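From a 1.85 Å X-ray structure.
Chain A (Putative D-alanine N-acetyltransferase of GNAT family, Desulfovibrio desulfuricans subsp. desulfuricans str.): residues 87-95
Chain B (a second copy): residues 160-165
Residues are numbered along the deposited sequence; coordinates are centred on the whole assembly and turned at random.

Chain A, residues 87-95: PTPATEGTY
Chain B 160-165: KAFYRA

What backbone shapes bring the two copies together? In chain A, P87(A) to Y95(A) folds back on itself: T88(A) N donates to T94(A) O at 2.8 Å, and a type II beta turn runs from T88(A) to T91(A). A90(A), at phi/psi 69/25, takes the left-handed position of that turn after P89(A) at -63/146. Its closing bond, T91(A) N to T88(A) O, is weak at 3.5 Å, but T91(A) OG1 reaches the same T88(A) O at 2.7 Å, with the T91(A) side chain at chi1 64° (p). T91(A) and E92(A) are extended (-132/164 and -107/109), G93(A) turns to 73/25, a positive phi that favours glycine, and T94(A) and Y95(A) begin a strand. Chain B turns a corner through A161(B) at 52/35, F162(B) at -62/-48 and Y163(B) at -81/-37, then opens out at R164(B), -175/173.

Which hydrogen bonds set the register? Two carbonyls of the chain B corner accept from chain A. E92(A) N donates to Y163(B) O at 2.7 Å with an N-H...O angle of 162°, a short and nearly straight bond. Y163(B) O also lies 3.4 Å from T91(A) CA in a CA-H...O contact, bent to 120° at the hydrogen. T94(A), with its CB directed toward chain B and chi1 at -67° (m), gives OG1 to F162(B) O at 2.6 Å. T91(A) CA lies 4.1 Å from Y163(B) CA, E92(A) CA 5.2 Å from R164(B) CA, and T94(A) CA 6.6 Å from F162(B) CA, so no single direction holds throughout.

How are the aromatic rings of chain B packed? F162(B) has its CB sideways, but at chi1 -177° (t) and chi2 90° the end of its ring comes nearer to chain A, where three threonine methyls gather on one side of its plane. T94(A) CG2 lies over one face, 4.0 Å from F162(B) CE1. T91(A) CG2 approaches CE2 of F162(B) at 3.5 Å, and T88(A) CG2, from a side chain at chi1 -57° (m), approaches F162(B) CZ at 3.6 Å, both obliquely. The Y163(B) ring, with chi1 -58° (m) and chi2 -77°, presents its edge to a backbone oxygen: A90(A) O lies near the ring plane, 3.3 Å from Y163(B) CD1. T91(A) CG2 is also 4.0 Å from Y163(B) CD1, so this one methyl touches both rings.

What do the charged side chains add? E92(A), chi1 -69° (m), chi2 -180° (t) and chi3 -5°, extends its carboxylate to the edge of the R164(B) guanidinium, near its plane. The salt bridge has E92(A) OE2 3.3 Å from R164(B) NE; a weak hydrogen bond from R164(B) NH2 to E92(A) OE2 spans 3.4 Å at 149°. The arginine bends to this position through chi1 58° (p), chi2 -174° (t), chi3 56° (p) and chi4 73°.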

ATOM      1  N   PRO A  87      -3.831   1.714 -10.494  1.00 33.93           N
ATOM      2  CA  PRO A  87      -3.953   0.257 -10.414  1.00 32.89           C
ATOM      3  C   PRO A  87      -3.218  -0.286  -9.185  1.00 33.43           C
ATOM      4  O   PRO A  87      -2.163   0.231  -8.816  1.00 29.66           O
ATOM      5  CB  PRO A  87      -3.295  -0.227 -11.713  1.00 33.57           C
ATOM      6  CG  PRO A  87      -2.298   0.830 -12.002  1.00 35.15           C
ATOM      7  CD  PRO A  87      -2.964   2.125 -11.614  1.00 34.73           C
ATOM      8  N   THR A  88      -3.815  -1.259  -8.504  1.00 30.36           N
ATOM      9  CA  THR A  88      -3.194  -1.832  -7.314  1.00 33.55           C
ATOM     10  C   THR A  88      -2.051  -2.776  -7.746  1.00 35.77           C
ATOM     11  O   THR A  88      -2.289  -3.695  -8.516  1.00 36.91           O
ATOM     12  CB  THR A  88      -4.220  -2.538  -6.462  1.00 34.54           C
ATOM     13  OG1 THR A  88      -5.240  -1.578  -6.141  1.00 30.16           O
ATOM     14  CG2 THR A  88      -3.596  -3.062  -5.173  1.00 36.65           C
ATOM     15  N   PRO A  89      -0.820  -2.578  -7.226  1.00 39.48           N
ATOM     16  CA  PRO A  89       0.244  -3.477  -7.699  1.00 40.36           C
ATOM     17  C   PRO A  89       0.001  -4.933  -7.339  1.00 38.20           C
ATOM     18  O   PRO A  89      -0.584  -5.224  -6.329  1.00 39.59           O
ATOM     19  CB  PRO A  89       1.504  -2.948  -6.989  1.00 41.45           C
ATOM     20  CG  PRO A  89       1.157  -1.617  -6.471  1.00 44.51           C
ATOM     21  CD  PRO A  89      -0.320  -1.655  -6.189  1.00 40.42           C
ATOM     22  N   ALA A  90       0.423  -5.829  -8.213  1.00 41.33           N
ATOM     23  CA  ALA A  90       0.299  -7.281  -8.025  1.00 40.63           C
ATOM     24  C   ALA A  90      -1.131  -7.816  -8.079  1.00 39.44           C
ATOM     25  O   ALA A  90      -1.383  -8.837  -7.496  1.00 41.38           O
ATOM     26  CB  ALA A  90       0.976  -7.723  -6.689  1.00 41.22           C
ATOM     27  N   THR A  91      -2.059  -7.137  -8.754  1.00 37.86           N
ATOM     28  CA  THR A  91      -3.440  -7.610  -8.846  1.00 35.89           C
ATOM     29  C   THR A  91      -3.862  -7.544 -10.300  1.00 35.56           C
ATOM     30  O   THR A  91      -3.210  -6.904 -11.107  1.00 33.50           O
ATOM     31  CB  THR A  91      -4.434  -6.685  -8.086  1.00 36.32           C
ATOM     32  OG1 THR A  91      -4.439  -5.393  -8.712  1.00 30.76           O
ATOM     33  CG2 THR A  91      -4.108  -6.533  -6.631  1.00 32.97           C
ATOM     34  N   GLU A  92      -4.946  -8.238 -10.622  1.00 37.73           N
ATOM     35  CA  GLU A  92      -5.539  -8.177 -11.932  1.00 39.81           C
ATOM     36  C   GLU A  92      -6.831  -7.380 -11.797  1.00 35.59           C
ATOM     37  O   GLU A  92      -7.756  -7.828 -11.174  1.00 33.92           O
ATOM     38  CB  GLU A  92      -5.829  -9.566 -12.482  1.00 42.24           C
ATOM     39  CG  GLU A  92      -4.566 -10.342 -12.829  1.00 46.18           C
ATOM     40  CD  GLU A  92      -4.849 -11.743 -13.389  1.00 49.36           C
ATOM     41  OE1 GLU A  92      -6.038 -12.179 -13.433  1.00 59.18           O
ATOM     42  OE2 GLU A  92      -3.857 -12.410 -13.773  1.00 61.46           O
ATOM     43  N   GLY A  93      -6.864  -6.173 -12.323  1.00 32.81           N
ATOM     44  CA  GLY A  93      -8.077  -5.363 -12.315  1.00 33.52           C
ATOM     45  C   GLY A  93      -8.559  -4.742 -11.021  1.00 32.04           C
ATOM     46  O   GLY A  93      -9.745  -4.488 -10.895  1.00 32.01           O
ATOM     47  N   THR A  94      -7.652  -4.525 -10.069  1.00 32.15           N
ATOM     48  CA  THR A  94      -7.967  -3.895  -8.789  1.00 26.52           C
ATOM     49  C   THR A  94      -7.296  -2.556  -8.819  1.00 27.70           C
ATOM     50  O   THR A  94      -6.177  -2.429  -9.333  1.00 27.62           O
ATOM     51  CB  THR A  94      -7.536  -4.722  -7.592  1.00 32.75           C
ATOM     52  OG1 THR A  94      -8.330  -5.913  -7.571  1.00 31.70           O
ATOM     53  CG2 THR A  94      -7.770  -3.984  -6.260  1.00 27.46           C
ATOM     54  N   TYR A  95      -8.037  -1.551  -8.340  1.00 27.57           N
ATOM     55  CA  TYR A  95      -7.648  -0.152  -8.281  1.00 25.53           C
ATOM     56  C   TYR A  95      -7.910   0.438  -6.917  1.00 27.09           C
ATOM     57  O   TYR A  95      -8.752  -0.046  -6.149  1.00 27.79           O
ATOM     58  CB  TYR A  95      -8.416   0.665  -9.350  1.00 27.67           C
ATOM     59  CG  TYR A  95      -7.999   0.323 -10.757  1.00 26.92           C
ATOM     60  CD1 TYR A  95      -8.459  -0.836 -11.364  1.00 24.57           C
ATOM     61  CD2 TYR A  95      -7.164   1.159 -11.490  1.00 34.02           C
ATOM     62  CE1 TYR A  95      -8.047  -1.203 -12.646  1.00 35.05           C
ATOM     63  CE2 TYR A  95      -6.763   0.814 -12.763  1.00 32.14           C
ATOM     64  CZ  TYR A  95      -7.223  -0.359 -13.340  1.00 32.00           C
ATOM     65  OH  TYR A  95      -6.844  -0.735 -14.623  1.00 39.21           O
TER
ATOM     66  N   LYS B 160     -12.224  -9.869  -0.677  1.00 33.35           N
ATOM     67  CA  LYS B 160     -12.613 -10.900  -1.652  1.00 32.75           C
ATOM     68  C   LYS B 160     -12.158 -10.599  -3.057  1.00 31.95           C
ATOM     69  O   LYS B 160     -12.300  -9.481  -3.535  1.00 34.22           O
ATOM     70  CB  LYS B 160     -14.124 -11.173  -1.636  1.00 34.09           C
ATOM     71  CG  LYS B 160     -14.708 -11.726  -0.312  1.00 39.06           C
ATOM     72  CD  LYS B 160     -14.203 -13.129   0.114  1.00 37.05           C
ATOM     73  CE  LYS B 160     -14.625 -14.263  -0.822  1.00 36.52           C
ATOM     74  NZ  LYS B 160     -13.983 -15.582  -0.413  1.00 29.89           N
ATOM     75  N   ALA B 161     -11.557 -11.593  -3.701  1.00 31.34           N
ATOM     76  CA  ALA B 161     -11.063 -11.489  -5.075  1.00 31.89           C
ATOM     77  C   ALA B 161     -10.162 -10.299  -5.306  1.00 31.28           C
ATOM     78  O   ALA B 161     -10.152  -9.757  -6.374  1.00 33.98           O
ATOM     79  CB  ALA B 161     -12.250 -11.469  -6.078  1.00 32.01           C
ATOM     80  N   PHE B 162      -9.355  -9.927  -4.316  1.00 30.95           N
ATOM     81  CA  PHE B 162      -8.475  -8.792  -4.414  1.00 28.30           C
ATOM     82  C   PHE B 162      -7.440  -8.923  -5.517  1.00 27.34           C
ATOM     83  O   PHE B 162      -7.290  -7.998  -6.348  1.00 28.37           O
ATOM     84  CB  PHE B 162      -7.792  -8.584  -3.051  1.00 29.47           C
ATOM     85  CG  PHE B 162      -6.912  -7.385  -2.990  1.00 27.73           C
ATOM     86  CD1 PHE B 162      -7.435  -6.179  -2.592  1.00 29.06           C
ATOM     87  CD2 PHE B 162      -5.561  -7.471  -3.274  1.00 30.14           C
ATOM     88  CE1 PHE B 162      -6.650  -5.057  -2.538  1.00 28.58           C
ATOM     89  CE2 PHE B 162      -4.761  -6.348  -3.197  1.00 32.98           C
ATOM     90  CZ  PHE B 162      -5.315  -5.138  -2.828  1.00 29.53           C
ATOM     91  N   TYR B 163      -6.770 -10.058  -5.579  1.00 27.29           N
ATOM     92  CA  TYR B 163      -5.717 -10.240  -6.614  1.00 32.42           C
ATOM     93  C   TYR B 163      -6.271 -10.614  -7.980  1.00 32.78           C
ATOM     94  O   TYR B 163      -5.738 -10.168  -8.984  1.00 35.09           O
ATOM     95  CB  TYR B 163      -4.669 -11.239  -6.177  1.00 32.30           C
ATOM     96  CG  TYR B 163      -3.974 -10.906  -4.894  1.00 32.93           C
ATOM     97  CD1 TYR B 163      -2.987  -9.928  -4.845  1.00 33.07           C
ATOM     98  CD2 TYR B 163      -4.250 -11.607  -3.734  1.00 27.35           C
ATOM     99  CE1 TYR B 163      -2.315  -9.637  -3.683  1.00 34.80           C
ATOM    100  CE2 TYR B 163      -3.557 -11.338  -2.544  1.00 33.08           C
ATOM    101  CZ  TYR B 163      -2.591 -10.349  -2.525  1.00 29.76           C
ATOM    102  OH  TYR B 163      -1.936 -10.049  -1.350  1.00 37.88           O
ATOM    103  N   ARG B 164      -7.323 -11.426  -8.002  1.00 35.26           N
ATOM    104  CA  ARG B 164      -8.025 -11.869  -9.211  1.00 37.38           C
ATOM    105  C   ARG B 164      -9.220 -12.665  -8.734  1.00 37.36           C
ATOM    106  O   ARG B 164      -9.336 -12.940  -7.537  1.00 35.72           O
ATOM    107  CB  ARG B 164      -7.152 -12.717 -10.154  1.00 37.63           C
ATOM    108  CG  ARG B 164      -6.562 -13.991  -9.556  1.00 42.98           C
ATOM    109  CD  ARG B 164      -5.576 -14.754 -10.486  1.00 49.12           C
ATOM    110  NE  ARG B 164      -4.482 -13.877 -10.907  1.00 63.75           N
ATOM    111  CZ  ARG B 164      -3.463 -13.466 -10.133  1.00 71.97           C
ATOM    112  NH1 ARG B 164      -3.336 -13.851  -8.858  1.00 75.80           N
ATOM    113  NH2 ARG B 164      -2.550 -12.635 -10.647  1.00 73.75           N
ATOM    114  N   ALA B 165     -10.097 -13.053  -9.666  1.00 36.88           N
ATOM    115  CA  ALA B 165     -11.275 -13.840  -9.327  1.00 37.93           C
ATOM    116  C   ALA B 165     -10.837 -15.093  -8.542  1.00 37.59           C
ATOM    117  O   ALA B 165      -9.891 -15.756  -8.922  1.00 38.94           O
ATOM    118  CB  ALA B 165     -12.055 -14.223 -10.619  1.00 38.22           C
TER